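Two structures of 5-formaminoimidazole-4-carboxamide-1-(beta)-D-ribofuranosyl 5'-monophosphate synthetase from Methanocaldococcus jannaschii compared at one contact. The protein catalyses the ATP- and formate-dependent, folate-independent formylation of the purine intermediate AICAR to FAICAR. Structure 1 is PDB 2R7K (chain A, 2.10 Å), residues R138-Y143 and H197-V202; structure 2 is PDB 2R7L (chain B, 2.10 Å), residues R138-Y143 and H197-V202. Structure 2 is superposed on structure 1 by the backbone atoms of these residues (RMSD 0.07 Å); each is numbered along its deposited sequence.

Structure 1 (2R7K); sequences RVPKKY and HIEEYV. With ACP (phosphomethylphosphonic acid adenylate ester), chain C.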
loop_
_atom_site.group_PDB
_atom_site.type_symbol
_atom_site.label_atom_id
_atom_site.label_comp_id
_atom_site.label_asym_id
_atom_site.label_seq_id
_atom_site.Cartn_x
_atom_site.Cartn_y
_atom_site.Cartn_z
ATOM N N ARG A 138 -17.265 37.240 -2.197
ATOM C CA ARG A 138 -16.513 38.425 -1.792
ATOM C C ARG A 138 -15.328 38.660 -2.709
ATOM O O ARG A 138 -14.557 37.746 -2.985
ATOM C CB ARG A 138 -16.008 38.284 -0.361
ATOM C CG ARG A 138 -17.101 38.287 0.678
ATOM C CD ARG A 138 -16.521 38.263 2.078
ATOM N NE ARG A 138 -17.570 38.221 3.093
ATOM C CZ ARG A 138 -17.968 37.121 3.728
ATOM N NH1 ARG A 138 -17.399 35.949 3.465
ATOM N NH2 ARG A 138 -18.935 37.197 4.639
ATOM N N VAL A 139 -15.205 39.893 -3.188
ATOM C CA VAL A 139 -14.077 40.316 -4.007
ATOM C C VAL A 139 -13.533 41.629 -3.440
ATOM O O VAL A 139 -14.198 42.278 -2.618
ATOM C CB VAL A 139 -14.484 40.515 -5.480
ATOM C CG1 VAL A 139 -14.694 39.170 -6.171
ATOM C CG2 VAL A 139 -15.732 41.381 -5.571
ATOM N N PRO A 140 -12.309 42.005 -3.840
ATOM C CA PRO A 140 -11.747 43.298 -3.441
ATOM C C PRO A 140 -12.542 44.454 -4.068
ATOM O O PRO A 140 -13.036 44.321 -5.190
ATOM C CB PRO A 140 -10.334 43.266 -4.035
ATOM C CG PRO A 140 -10.057 41.806 -4.346
ATOM C CD PRO A 140 -11.389 41.238 -4.697
ATOM N N LYS A 141 -12.665 45.570 -3.352
ATOM C CA LYS A 141 -13.297 46.763 -3.924
ATOM C C LYS A 141 -12.541 47.230 -5.161
ATOM O O LYS A 141 -11.312 47.278 -5.165
ATOM C CB LYS A 141 -13.363 47.900 -2.904
ATOM C CG LYS A 141 -14.602 47.891 -2.029
ATOM C CD LYS A 141 -14.525 48.969 -0.952
ATOM C CE LYS A 141 -13.460 48.635 0.094
ATOM N NZ LYS A 141 -13.185 49.761 1.034
ATOM N N LYS A 142 -13.273 47.561 -6.216
ATOM C CA LYS A 142 -12.646 48.110 -7.410
ATOM C C LYS A 142 -12.661 49.634 -7.350
ATOM O O LYS A 142 -13.579 50.229 -6.787
ATOM C CB LYS A 142 -13.354 47.621 -8.672
ATOM C CG LYS A 142 -13.461 46.105 -8.777
ATOM C CD LYS A 142 -12.099 45.428 -8.651
ATOM C CE LYS A 142 -12.185 43.924 -8.911
ATOM N NZ LYS A 142 -13.083 43.229 -7.943
ATOM N N TYR A 143 -11.631 50.254 -7.915
ATOM C CA TYR A 143 -11.562 51.711 -8.010
ATOM C C TYR A 143 -11.435 52.144 -9.465
ATOM O O TYR A 143 -10.510 51.731 -10.166
ATOM C CB TYR A 143 -10.400 52.255 -7.181
ATOM C CG TYR A 143 -10.592 52.049 -5.700
ATOM C CD1 TYR A 143 -11.210 53.016 -4.921
ATOM C CD2 TYR A 143 -10.173 50.874 -5.082
ATOM C CE1 TYR A 143 -11.398 52.827 -3.566
ATOM C CE2 TYR A 143 -10.356 50.674 -3.732
ATOM C CZ TYR A 143 -10.968 51.652 -2.973
ATOM O OH TYR A 143 -11.151 51.457 -1.621
ATOM N N HIS A 197 -5.552 48.675 -13.444
ATOM C CA HIS A 197 -6.658 48.172 -12.643
ATOM C C HIS A 197 -6.334 48.376 -11.172
ATOM O O HIS A 197 -5.341 47.853 -10.666
ATOM C CB HIS A 197 -6.930 46.693 -12.933
ATOM C CG HIS A 197 -8.068 46.122 -12.141
ATOM N ND1 HIS A 197 -7.879 45.267 -11.075
ATOM C CD2 HIS A 197 -9.407 46.288 -12.256
ATOM C CE1 HIS A 197 -9.053 44.929 -10.571
ATOM N NE2 HIS A 197 -9.997 45.535 -11.270
ATOM N N ILE A 198 -7.173 49.149 -10.493
ATOM C CA ILE A 198 -6.943 49.492 -9.100
ATOM C C ILE A 198 -7.962 48.795 -8.231
ATOM O O ILE A 198 -9.164 48.926 -8.457
ATOM C CB ILE A 198 -7.081 51.028 -8.877
ATOM C CG1 ILE A 198 -6.254 51.805 -9.908
ATOM C CG2 ILE A 198 -6.689 51.421 -7.453
ATOM C CD1 ILE A 198 -6.524 53.298 -9.907
ATOM N N GLU A 199 -7.493 48.054 -7.232
ATOM C CA GLU A 199 -8.417 47.451 -6.284
ATOM C C GLU A 199 -7.923 47.510 -4.850
ATOM O O GLU A 199 -6.728 47.634 -4.583
ATOM C CB GLU A 199 -8.754 45.999 -6.672
ATOM C CG GLU A 199 -7.553 45.062 -6.796
ATOM C CD GLU A 199 -7.964 43.610 -7.024
ATOM O OE1 GLU A 199 -8.993 43.373 -7.695
ATOM O OE2 GLU A 199 -7.259 42.703 -6.528
ATOM N N GLU A 200 -8.867 47.416 -3.929
ATOM C CA GLU A 200 -8.553 47.312 -2.520
ATOM C C GLU A 200 -7.404 46.332 -2.281
ATOM O O GLU A 200 -7.398 45.224 -2.811
ATOM C CB GLU A 200 -9.800 46.851 -1.779
ATOM C CG GLU A 200 -9.587 46.473 -0.331
ATOM C CD GLU A 200 -10.863 45.990 0.312
ATOM O OE1 GLU A 200 -11.834 45.700 -0.430
ATOM O OE2 GLU A 200 -10.901 45.909 1.558
ATOM N N TYR A 201 -6.418 46.746 -1.497
ATOM C CA TYR A 201 -5.369 45.830 -1.092
ATOM C C TYR A 201 -5.897 45.059 0.117
ATOM O O TYR A 201 -6.161 45.647 1.176
ATOM C CB TYR A 201 -4.074 46.577 -0.762
ATOM C CG TYR A 201 -2.903 45.657 -0.500
ATOM C CD1 TYR A 201 -1.932 45.443 -1.468
ATOM C CD2 TYR A 201 -2.776 44.988 0.715
ATOM C CE1 TYR A 201 -0.862 44.591 -1.237
ATOM C CE2 TYR A 201 -1.709 44.132 0.960
ATOM C CZ TYR A 201 -0.756 43.936 -0.022
ATOM O OH TYR A 201 0.311 43.094 0.212
ATOM N N VAL A 202 -6.097 43.751 -0.052
ATOM C CA VAL A 202 -6.612 42.924 1.039
ATOM C C VAL A 202 -5.461 42.416 1.896
ATOM O O VAL A 202 -4.502 41.843 1.387
ATOM C CB VAL A 202 -7.495 41.756 0.524
ATOM C CG1 VAL A 202 -7.971 40.875 1.687
ATOM C CG2 VAL A 202 -8.694 42.302 -0.245
HETATM P PG ACP C . -0.258 35.304 -12.582
HETATM O O1G ACP C . 0.911 35.895 -13.337
HETATM O O2G ACP C . -1.344 34.759 -13.482
HETATM O O3G ACP C . 0.154 34.361 -11.473
HETATM P PB ACP C . -2.647 36.241 -11.085
HETATM O O1B ACP C . -2.593 34.796 -10.650
HETATM O O2B ACP C . -3.711 36.632 -12.089
HETATM C C3B ACP C . -1.020 36.710 -11.736
HETATM P PA ACP C . -2.840 38.695 -9.646
HETATM O O1A ACP C . -4.246 39.197 -9.449
HETATM O O2A ACP C . -1.949 39.261 -10.721
HETATM O O3A ACP C . -2.919 37.085 -9.741
HETATM O "O5'" ACP C . -2.068 38.880 -8.258
HETATM C "C5'" ACP C . -0.659 38.715 -8.203
HETATM C "C4'" ACP C . -0.321 38.644 -6.730
HETATM O "O4'" ACP C . -0.572 39.913 -6.118
HETATM C "C3'" ACP C . -1.220 37.660 -5.997
HETATM O "O3'" ACP C . -0.706 36.321 -6.015
HETATM C "C2'" ACP C . -1.271 38.238 -4.600
HETATM O "O2'" ACP C . -0.147 37.767 -3.859
HETATM C "C1'" ACP C . -1.142 39.744 -4.821
HETATM N N9 ACP C . -2.492 40.346 -4.843
HETATM C C8 ACP C . -3.328 40.312 -5.900
HETATM N N7 ACP C . -4.495 40.937 -5.617
HETATM C C5 ACP C . -4.408 41.390 -4.351
HETATM C C6 ACP C . -5.284 42.153 -3.438
HETATM N N6 ACP C . -6.519 42.549 -3.825
HETATM N N1 ACP C . -4.817 42.422 -2.201
HETATM C C2 ACP C . -3.589 42.031 -1.801
HETATM N N3 ACP C . -2.737 41.339 -2.582
HETATM C C4 ACP C . -3.089 40.990 -3.843
#
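Lys142 faces Glu199 across an antiparallel non-hydrogen-bonded pair that joins the short, weakly bonded strand 142-143, outermost in its antiparallel sheet within the chain, to strand 197-200 of the ATP-grasp region. Their side chains run alongside each other, pointing the same way, with Lys142 CE 3.5 Å from Glu199 OE1. Lys142 NZ instead bonds the carbonyl oxygen of Pro140 at 3.0 Å, the chain being bent at chi2 (-54°) to return there. Glu199, its CG between backbone N and carbonyl carbon (chi1 57°), extends past the Pro140 ring to the adenine of ACP. There OE2 accepts from ACP N6 at 2.8 Å, from the N7 side, and also pairs with Lys156. On the Watson-Crick edge, Glu200 O is the second acceptor for N6 and Val202 N donates to ACP N1 at 2.8 Å. ACP C2 sits over the centre of the Tyr201 ring, completing this adenine pocket. The side chain of Glu200 accepts Lys141 N on OE1 through the anti lone pair (3.0 Å, 174°). The edge of Tyr143 meets Glu200 N, with CE2 3.6 Å away, and its hydroxyl bonds Asp150.

Structure 2 (2R7L); sequences RVPKKY and HIEEYV. With ATP (adenosine-5'-triphosphate), chain D.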
loop_
_atom_site.group_PDB
_atom_site.type_symbol
_atom_site.label_atom_id
_atom_site.label_comp_id
_atom_site.label_asym_id
_atom_site.label_seq_id
_atom_site.Cartn_x
_atom_site.Cartn_y
_atom_site.Cartn_z
ATOM N N ARG B 138 -17.280 37.253 -2.165
ATOM C CA ARG B 138 -16.523 38.428 -1.753
ATOM C C ARG B 138 -15.336 38.647 -2.672
ATOM O O ARG B 138 -14.576 37.719 -2.943
ATOM C CB ARG B 138 -16.023 38.275 -0.320
ATOM C CG ARG B 138 -17.114 38.265 0.717
ATOM C CD ARG B 138 -16.533 38.185 2.113
ATOM N NE ARG B 138 -17.577 38.126 3.132
ATOM C CZ ARG B 138 -18.005 37.007 3.710
ATOM N NH1 ARG B 138 -17.474 35.837 3.376
ATOM N NH2 ARG B 138 -18.962 37.059 4.630
ATOM N N VAL B 139 -15.207 39.875 -3.169
ATOM C CA VAL B 139 -14.058 40.298 -3.962
ATOM C C VAL B 139 -13.522 41.610 -3.382
ATOM O O VAL B 139 -14.190 42.241 -2.547
ATOM C CB VAL B 139 -14.418 40.473 -5.457
ATOM C CG1 VAL B 139 -14.809 39.137 -6.072
ATOM C CG2 VAL B 139 -15.538 41.495 -5.633
ATOM N N PRO B 140 -12.300 42.001 -3.778
ATOM C CA PRO B 140 -11.759 43.317 -3.415
ATOM C C PRO B 140 -12.555 44.445 -4.084
ATOM O O PRO B 140 -13.000 44.287 -5.223
ATOM C CB PRO B 140 -10.338 43.286 -3.990
ATOM C CG PRO B 140 -10.036 41.827 -4.238
ATOM C CD PRO B 140 -11.352 41.218 -4.587
ATOM N N LYS B 141 -12.739 45.565 -3.387
ATOM C CA LYS B 141 -13.407 46.726 -3.986
ATOM C C LYS B 141 -12.631 47.201 -5.206
ATOM O O LYS B 141 -11.401 47.242 -5.186
ATOM C CB LYS B 141 -13.518 47.883 -2.992
ATOM C CG LYS B 141 -14.322 47.589 -1.742
ATOM C CD LYS B 141 -14.104 48.685 -0.705
ATOM C CE LYS B 141 -14.289 48.161 0.715
ATOM N NZ LYS B 141 -13.519 48.970 1.708
ATOM N N LYS B 142 -13.344 47.558 -6.268
ATOM C CA LYS B 142 -12.695 48.111 -7.452
ATOM C C LYS B 142 -12.687 49.636 -7.377
ATOM O O LYS B 142 -13.592 50.238 -6.797
ATOM C CB LYS B 142 -13.398 47.645 -8.729
ATOM C CG LYS B 142 -13.563 46.134 -8.846
ATOM C CD LYS B 142 -12.223 45.403 -8.762
ATOM C CE LYS B 142 -12.391 43.894 -8.930
ATOM N NZ LYS B 142 -13.283 43.300 -7.892
ATOM N N TYR B 143 -11.653 50.250 -7.950
ATOM C CA TYR B 143 -11.547 51.711 -8.005
ATOM C C TYR B 143 -11.449 52.205 -9.442
ATOM O O TYR B 143 -10.518 51.847 -10.171
ATOM C CB TYR B 143 -10.352 52.209 -7.186
ATOM C CG TYR B 143 -10.524 51.976 -5.706
ATOM C CD1 TYR B 143 -11.030 52.971 -4.882
ATOM C CD2 TYR B 143 -10.195 50.751 -5.134
ATOM C CE1 TYR B 143 -11.197 52.756 -3.526
ATOM C CE2 TYR B 143 -10.359 50.527 -3.787
ATOM C CZ TYR B 143 -10.860 51.528 -2.984
ATOM O OH TYR B 143 -11.021 51.294 -1.636
ATOM N N HIS B 197 -5.572 48.726 -13.491
ATOM C CA HIS B 197 -6.646 48.202 -12.663
ATOM C C HIS B 197 -6.304 48.403 -11.189
ATOM O O HIS B 197 -5.303 47.886 -10.694
ATOM C CB HIS B 197 -6.903 46.722 -12.965
ATOM C CG HIS B 197 -7.955 46.103 -12.096
ATOM N ND1 HIS B 197 -9.304 46.251 -12.339
ATOM C CD2 HIS B 197 -7.856 45.337 -10.983
ATOM C CE1 HIS B 197 -9.990 45.602 -11.414
ATOM N NE2 HIS B 197 -9.135 45.038 -10.579
ATOM N N ILE B 198 -7.147 49.159 -10.497
ATOM C CA ILE B 198 -6.904 49.531 -9.111
ATOM C C ILE B 198 -7.920 48.848 -8.225
ATOM O O ILE B 198 -9.125 49.010 -8.428
ATOM C CB ILE B 198 -7.048 51.063 -8.914
ATOM C CG1 ILE B 198 -6.215 51.822 -9.953
ATOM C CG2 ILE B 198 -6.677 51.470 -7.487
ATOM C CD1 ILE B 198 -6.461 53.320 -9.968
ATOM N N GLU B 199 -7.448 48.086 -7.240
ATOM C CA GLU B 199 -8.367 47.457 -6.295
ATOM C C GLU B 199 -7.860 47.489 -4.865
ATOM O O GLU B 199 -6.666 47.639 -4.606
ATOM C CB GLU B 199 -8.691 46.007 -6.704
ATOM C CG GLU B 199 -7.470 45.092 -6.807
ATOM C CD GLU B 199 -7.839 43.634 -7.070
ATOM O OE1 GLU B 199 -8.883 43.380 -7.710
ATOM O OE2 GLU B 199 -7.081 42.739 -6.638
ATOM N N GLU B 200 -8.795 47.335 -3.942
ATOM C CA GLU B 200 -8.489 47.258 -2.531
ATOM C C GLU B 200 -7.357 46.270 -2.250
ATOM O O GLU B 200 -7.406 45.118 -2.675
ATOM C CB GLU B 200 -9.746 46.830 -1.781
ATOM C CG GLU B 200 -9.522 46.496 -0.327
ATOM C CD GLU B 200 -10.766 45.955 0.327
ATOM O OE1 GLU B 200 -11.728 45.622 -0.404
ATOM O OE2 GLU B 200 -10.787 45.873 1.572
ATOM N N TYR B 201 -6.327 46.725 -1.547
ATOM C CA TYR B 201 -5.302 45.816 -1.069
ATOM C C TYR B 201 -5.905 45.057 0.108
ATOM O O TYR B 201 -6.221 45.659 1.139
ATOM C CB TYR B 201 -4.043 46.575 -0.636
ATOM C CG TYR B 201 -2.862 45.663 -0.402
ATOM C CD1 TYR B 201 -1.883 45.504 -1.374
ATOM C CD2 TYR B 201 -2.738 44.937 0.782
ATOM C CE1 TYR B 201 -0.801 44.661 -1.174
ATOM C CE2 TYR B 201 -1.657 44.089 0.996
ATOM C CZ TYR B 201 -0.697 43.953 0.010
ATOM O OH TYR B 201 0.379 43.117 0.202
ATOM N N VAL B 202 -6.109 43.748 -0.053
ATOM C CA VAL B 202 -6.652 42.943 1.038
ATOM C C VAL B 202 -5.508 42.433 1.898
ATOM O O VAL B 202 -4.547 41.862 1.387
ATOM C CB VAL B 202 -7.504 41.759 0.529
ATOM C CG1 VAL B 202 -7.925 40.865 1.695
ATOM C CG2 VAL B 202 -8.738 42.272 -0.236
HETATM P PG ATP D . -0.531 34.208 -10.959
HETATM O O1G ATP D . -0.988 33.335 -12.105
HETATM O O2G ATP D . -1.122 33.833 -9.614
HETATM O O3G ATP D . 0.962 34.436 -10.932
HETATM P PB ATP D . -2.718 36.024 -11.174
HETATM O O1B ATP D . -3.499 34.755 -10.936
HETATM O O2B ATP D . -3.105 36.899 -12.345
HETATM O O3B ATP D . -1.144 35.670 -11.311
HETATM P PA ATP D . -2.622 38.479 -9.675
HETATM O O1A ATP D . -3.982 39.121 -9.583
HETATM O O2A ATP D . -1.591 38.935 -10.671
HETATM O O3A ATP D . -2.830 36.875 -9.804
HETATM O "O5'" ATP D . -1.965 38.583 -8.219
HETATM C "C5'" ATP D . -0.565 38.414 -8.071
HETATM C "C4'" ATP D . -0.236 38.550 -6.593
HETATM O "O4'" ATP D . -0.485 39.888 -6.147
HETATM C "C3'" ATP D . -1.104 37.665 -5.715
HETATM O "O3'" ATP D . -0.563 36.347 -5.580
HETATM C "C2'" ATP D . -1.123 38.419 -4.400
HETATM O "O2'" ATP D . 0.022 38.081 -3.617
HETATM C "C1'" ATP D . -1.013 39.880 -4.817
HETATM N N9 ATP D . -2.378 40.437 -4.863
HETATM C C8 ATP D . -3.201 40.373 -5.927
HETATM N N7 ATP D . -4.390 40.962 -5.655
HETATM C C5 ATP D . -4.330 41.433 -4.395
HETATM C C6 ATP D . -5.242 42.172 -3.494
HETATM N N6 ATP D . -6.487 42.531 -3.891
HETATM N N1 ATP D . -4.791 42.456 -2.256
HETATM C C2 ATP D . -3.554 42.098 -1.845
HETATM N N3 ATP D . -2.675 41.436 -2.615
HETATM C C4 ATP D . -3.004 41.071 -3.872
#
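Side by side and pointing the same way, Lys142 and Glu199 extend from an antiparallel non-hydrogen-bonded pair, Lys142 CE lying 3.7 Å from Glu199 OE1. Lys142 NZ bonds the carbonyl oxygen of Pro140 at 2.9 Å, because the chain bends at chi2 (-57°). Glu199 has its CG between backbone N and carbonyl carbon (chi1 59°) and reaches past the Pro140 ring to the adenine of ATP. Its OE2 accepts from ATP N6 at 2.8 Å, from the N7 side, and is shared with Lys156 in a salt bridge. The main chain meets the Watson-Crick edge: Glu200 O is the second acceptor for N6, and Val202 N gives a bond to ATP N1 at 2.9 Å. ATP C2 lies over the centre of the Tyr201 ring, which completes the adenine pocket. Glu200 also turns OE1 to Lys141 N, using the anti lone pair (3.2 Å, 177°). Tyr143 sets its ring edge against Glu200 N, CE2 being 3.6 Å from it, and its hydroxyl bonds Asp150.

Structure 1 against structure 2
Both models hold the same protein with a nucleotide in the same pocket, and the backbones of the two segments superpose with an RMSD of 0.1 Å. The bond from Tyr143(A) N to Ile198(A) O is matched by that from Tyr143(B) N to Ile198(B) O, at 2.9 Å in each. What changes is the bound group, ACP in structure 1 and ATP in structure 2. The residues of this contact meet its adenine end, far from the site of the chemical difference: Glu199(A) OE2 is 10.1 Å from C3B of ACP, and Glu199(B) OE2 is 10.3 Å from O3B of ATP. Consistent with that separation, the side chains of Glu199(A), Tyr201(A) and Val202(A) and their counterparts keep their places within the error. Glu199(A) and Glu199(B) both take N6 of their nucleotide on OE2, at 2.8 Å, and the main chain of Glu200(A) and Val202(A), like that of Glu200(B) and Val202(B), meets N6 and N1. The exchange itself lies between the beta and gamma phosphorus atoms, which are bridged by the carbon C3B in ACP and by the oxygen O3B in ATP. A methylene offers no lone pair there, so a potential acceptor in ATP is replaced in ACP by an apolar link that should resist hydrolysis.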